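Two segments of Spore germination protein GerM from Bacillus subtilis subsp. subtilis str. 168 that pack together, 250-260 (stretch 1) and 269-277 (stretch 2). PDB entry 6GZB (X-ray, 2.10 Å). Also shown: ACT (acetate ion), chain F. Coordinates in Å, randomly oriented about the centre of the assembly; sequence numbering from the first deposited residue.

Stretch 1 250-260: DFSEDVKLVSK
Stretch 2 (269-277) TLDFNQSIF

Stretch 1 (250-260) runs antiparallel to stretch 2 (269-277) in GerM, with Leu 257 paired to Phe 272 in a single beta bridge (CA-CA 4.5 Å). The register then slips: Lys 256 lies beside Asn 273 (CA-CA 5.8 Å), but Val 255 lies beside Ser 275 (CA-CA 5.0 Å), Gln 274 being skipped. Stretch 2 is a strand through Phe 272, passes Asn 273 (phi/psi -88/-176) and winds into a 3-10 segment, 274-276, with phi/psi near -65/-25. Stretch 1 opens with a type I turn from Ser 252 to Val 255, closed by Val 255 N to Ser 252 O (3.2 Å), then extends through Lys 256 (-143/153) and Leu 257 (-78/139). Val 258 breaks the extension at -106/-10.

Two backbone hydrogen bonds flank the bridge: Val 258 N to Asp 271 O, 2.8 Å and nearly straight, and Asn 273 N to Lys 256 O, 3.1 Å and more bent (141°). The same two oxygens receive CA-H contacts, Leu 257 CA to Asp 271 O at 3.2 Å and Phe 272 CA to Lys 256 O at 3.5 Å.

Asn 273 carries the pairing beyond the strand. With chi1 p (60°) and chi2 6°, its amide reaches stretch 1 and uses both ends: ND2 donates to Asp 254 O (3.0 Å, 174°), while OD1 accepts a weak bond from Lys 256 N (3.2 Å). OD1 also takes a weak bond from Ser 275 N (3.4 Å), tying the amide to the 3-10 segment. Lys 256, chi1 m and then t, t, p, curls back so that NZ donates to Asp 254 O (3.2 Å), an oxygen it shares with the amide.

Asp 271 points toward stretch 1. Its t rotamer and nearly flat chi2 (4°) bring OD2 within 2.7 Å of Ser 259 OG, which donates to it from chi1 -45°; OD1 is bonded elsewhere in the structure. Water 2 reinforces this end, accepting from Asp 271 N (2.9 Å) and donating to Ser 259 O (2.7 Å). Val 258, chi1 m, also points toward stretch 2 and lays CG1 3.7 Å from Asn 273 CB.

The apolar side is built by Phe 251, Val 255, Leu 257, Leu 270, Phe 272 and Ile 276. Leu 257 (m, t) sets CD2 over one face of the Phe 272 ring, 4.1 Å from its centroid and 22° off the normal, a CH-pi contact; the same CD2 lies 4.0 Å from Leu 270 CB. Phe 272 is m with chi2 -81°. Val 255, chi1 t, sets CG1 3.9 Å from Phe 272 CD1, and both its methyls, CG1 and CG2, lie 4.1 Å from Ile 276 CD1. Ile 276 (t, p) swings CD1 inward, where Phe 251 CE2 (ring m, chi2 71°) also meets it at 4.2 Å.

At the turn, Ser 252 OG (chi1 t) accepts from Asp 254 N (3.0 Å), and water 1 links Ser 252 N (2.9 Å) to Ser 275 O (3.0 Å).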

# COMPACT_ATOMS: atom_id res chain seq x y z
N ASP A 250 0.55 -13.34 10.00
CA ASP A 250 0.40 -13.74 11.37
C ASP A 250 -0.92 -14.45 11.51
O ASP A 250 -1.31 -14.78 12.58
CB ASP A 250 0.53 -12.58 12.34
CG ASP A 250 0.85 -13.03 13.77
OD1 ASP A 250 1.64 -13.96 13.95
OD2 ASP A 250 0.32 -12.47 14.73
N PHE A 251 -1.60 -14.70 10.41
CA PHE A 251 -2.87 -15.41 10.42
C PHE A 251 -2.64 -16.90 10.55
O PHE A 251 -1.73 -17.45 9.93
CB PHE A 251 -3.66 -15.16 9.14
CG PHE A 251 -4.37 -13.84 9.10
CD1 PHE A 251 -3.65 -12.66 8.98
CD2 PHE A 251 -5.74 -13.79 9.10
CE1 PHE A 251 -4.31 -11.44 8.91
CE2 PHE A 251 -6.39 -12.58 9.06
CZ PHE A 251 -5.68 -11.41 8.95
N SER A 252 -3.51 -17.57 11.29
CA SER A 252 -3.66 -19.01 11.16
C SER A 252 -4.38 -19.32 9.86
O SER A 252 -5.29 -18.61 9.47
CB SER A 252 -4.45 -19.58 12.35
OG SER A 252 -5.18 -20.74 11.97
N GLU A 253 -3.99 -20.42 9.22
CA GLU A 253 -4.64 -20.84 7.98
C GLU A 253 -6.09 -21.22 8.17
O GLU A 253 -6.86 -21.25 7.20
CB GLU A 253 -3.87 -21.99 7.34
CG GLU A 253 -2.47 -21.61 6.89
CD GLU A 253 -1.91 -22.58 5.86
OE1 GLU A 253 -1.43 -22.10 4.81
OE2 GLU A 253 -1.98 -23.80 6.10
N ASP A 254 -6.49 -21.50 9.40
CA ASP A 254 -7.86 -21.97 9.66
C ASP A 254 -8.83 -20.82 9.83
O ASP A 254 -10.03 -21.04 9.97
CB ASP A 254 -7.89 -22.87 10.90
CG ASP A 254 -7.07 -24.13 10.73
OD1 ASP A 254 -7.10 -24.70 9.62
OD2 ASP A 254 -6.39 -24.53 11.70
N VAL A 255 -8.33 -19.60 9.81
CA VAL A 255 -9.18 -18.43 9.96
C VAL A 255 -10.23 -18.39 8.86
O VAL A 255 -9.90 -18.53 7.68
CB VAL A 255 -8.35 -17.13 9.92
CG1 VAL A 255 -9.23 -15.92 9.66
CG2 VAL A 255 -7.55 -16.98 11.20
N LYS A 256 -11.49 -18.23 9.25
CA LYS A 256 -12.61 -18.09 8.31
C LYS A 256 -13.62 -17.10 8.85
O LYS A 256 -13.73 -16.91 10.06
CB LYS A 256 -13.33 -19.43 8.09
CG LYS A 256 -12.48 -20.53 7.48
CD LYS A 256 -13.23 -21.86 7.45
CE LYS A 256 -12.27 -23.04 7.42
NZ LYS A 256 -11.83 -23.44 8.79
N LEU A 257 -14.36 -16.47 7.95
CA LEU A 257 -15.55 -15.74 8.34
C LEU A 257 -16.69 -16.75 8.55
O LEU A 257 -16.81 -17.71 7.81
CB LEU A 257 -15.94 -14.72 7.27
CG LEU A 257 -14.91 -13.62 7.00
CD1 LEU A 257 -15.39 -12.72 5.88
CD2 LEU A 257 -14.61 -12.80 8.25
N VAL A 258 -17.48 -16.53 9.59
CA VAL A 258 -18.60 -17.42 9.92
C VAL A 258 -19.94 -16.78 9.55
O VAL A 258 -20.97 -17.44 9.59
CB VAL A 258 -18.61 -17.79 11.42
CG1 VAL A 258 -17.38 -18.60 11.78
CG2 VAL A 258 -18.69 -16.54 12.29
N SER A 259 -19.91 -15.50 9.20
CA SER A 259 -21.06 -14.83 8.62
C SER A 259 -20.61 -14.05 7.39
O SER A 259 -19.44 -13.70 7.27
CB SER A 259 -21.69 -13.85 9.61
OG SER A 259 -21.80 -14.42 10.89
N LYS A 260 -21.55 -13.71 6.52
CA LYS A 260 -21.26 -12.80 5.44
C LYS A 260 -20.93 -11.45 6.04
O LYS A 260 -21.62 -11.00 6.96
CB LYS A 260 -22.45 -12.69 4.48
CG LYS A 260 -22.36 -13.62 3.28
CD LYS A 260 -23.73 -14.06 2.76
CE LYS A 260 -24.03 -15.51 3.12
NZ LYS A 260 -23.18 -16.48 2.38
N THR A 269 -18.31 -5.01 9.01
CA THR A 269 -18.34 -5.88 10.17
C THR A 269 -17.95 -7.30 9.79
O THR A 269 -18.57 -7.91 8.92
CB THR A 269 -19.74 -5.90 10.81
OG1 THR A 269 -20.05 -4.58 11.27
CG2 THR A 269 -19.79 -6.86 11.98
N LEU A 270 -16.90 -7.80 10.43
CA LEU A 270 -16.43 -9.15 10.20
C LEU A 270 -16.75 -10.03 11.39
O LEU A 270 -16.63 -9.62 12.54
CB LEU A 270 -14.91 -9.15 9.97
CG LEU A 270 -14.36 -8.25 8.87
CD1 LEU A 270 -12.84 -8.27 8.88
CD2 LEU A 270 -14.89 -8.68 7.51
N ASP A 271 -17.10 -11.28 11.09
CA ASP A 271 -17.44 -12.24 12.11
C ASP A 271 -16.56 -13.46 11.91
O ASP A 271 -16.70 -14.17 10.92
CB ASP A 271 -18.92 -12.62 11.99
CG ASP A 271 -19.44 -13.34 13.22
OD1 ASP A 271 -18.69 -13.49 14.21
OD2 ASP A 271 -20.62 -13.75 13.19
N PHE A 272 -15.59 -13.62 12.77
CA PHE A 272 -14.64 -14.67 12.62
C PHE A 272 -14.91 -15.89 13.44
O PHE A 272 -15.72 -15.90 14.32
CB PHE A 272 -13.28 -14.16 13.09
CG PHE A 272 -12.64 -13.17 12.19
CD1 PHE A 272 -11.96 -13.58 11.08
CD2 PHE A 272 -12.66 -11.85 12.49
CE1 PHE A 272 -11.36 -12.69 10.26
CE2 PHE A 272 -12.06 -10.94 11.67
CZ PHE A 272 -11.40 -11.37 10.56
N ASN A 273 -14.19 -16.93 13.12
CA ASN A 273 -14.20 -18.13 13.91
C ASN A 273 -13.14 -17.98 15.00
O ASN A 273 -12.51 -16.96 15.13
CB ASN A 273 -14.03 -19.39 13.07
CG ASN A 273 -12.73 -19.46 12.30
OD1 ASN A 273 -11.87 -18.65 12.41
ND2 ASN A 273 -12.60 -20.48 11.51
N GLN A 274 -12.93 -19.01 15.79
CA GLN A 274 -11.98 -18.94 16.88
C GLN A 274 -10.51 -18.86 16.51
O GLN A 274 -9.70 -18.47 17.32
CB GLN A 274 -12.21 -20.08 17.86
CG GLN A 274 -13.24 -19.75 18.92
CD GLN A 274 -13.54 -20.89 19.89
OE1 GLN A 274 -12.65 -21.44 20.53
NE2 GLN A 274 -14.81 -21.22 20.03
N SER A 275 -10.17 -19.22 15.29
CA SER A 275 -8.79 -19.20 14.84
C SER A 275 -8.20 -17.80 14.75
O SER A 275 -7.02 -17.63 14.73
CB SER A 275 -8.69 -19.92 13.51
OG SER A 275 -9.08 -21.24 13.68
N ILE A 276 -9.04 -16.80 14.69
CA ILE A 276 -8.60 -15.43 14.67
C ILE A 276 -7.80 -15.03 15.91
O ILE A 276 -6.97 -14.19 15.82
CB ILE A 276 -9.75 -14.45 14.41
CG1 ILE A 276 -9.21 -13.13 13.91
CG2 ILE A 276 -10.61 -14.24 15.63
CD1 ILE A 276 -8.36 -13.25 12.69
N PHE A 277 -8.06 -15.63 17.05
CA PHE A 277 -7.30 -15.34 18.23
C PHE A 277 -6.61 -16.60 18.65
O PHE A 277 -5.53 -16.55 19.18
CB PHE A 277 -8.18 -14.79 19.35
CG PHE A 277 -9.21 -15.74 19.84
CD1 PHE A 277 -8.85 -16.81 20.60
CD2 PHE A 277 -10.51 -15.55 19.56
CE1 PHE A 277 -9.79 -17.68 21.08
CE2 PHE A 277 -11.46 -16.42 20.00
CZ PHE A 277 -11.10 -17.48 20.76
C ACT F . -15.46 -21.89 15.59
O ACT F . -14.48 -22.64 15.73
OXT ACT F . -15.66 -20.93 16.36
CH3 ACT F . -16.42 -22.10 14.45
O HOH W 1 -4.95 -16.00 13.32
O HOH W 2 -18.19 -11.58 8.43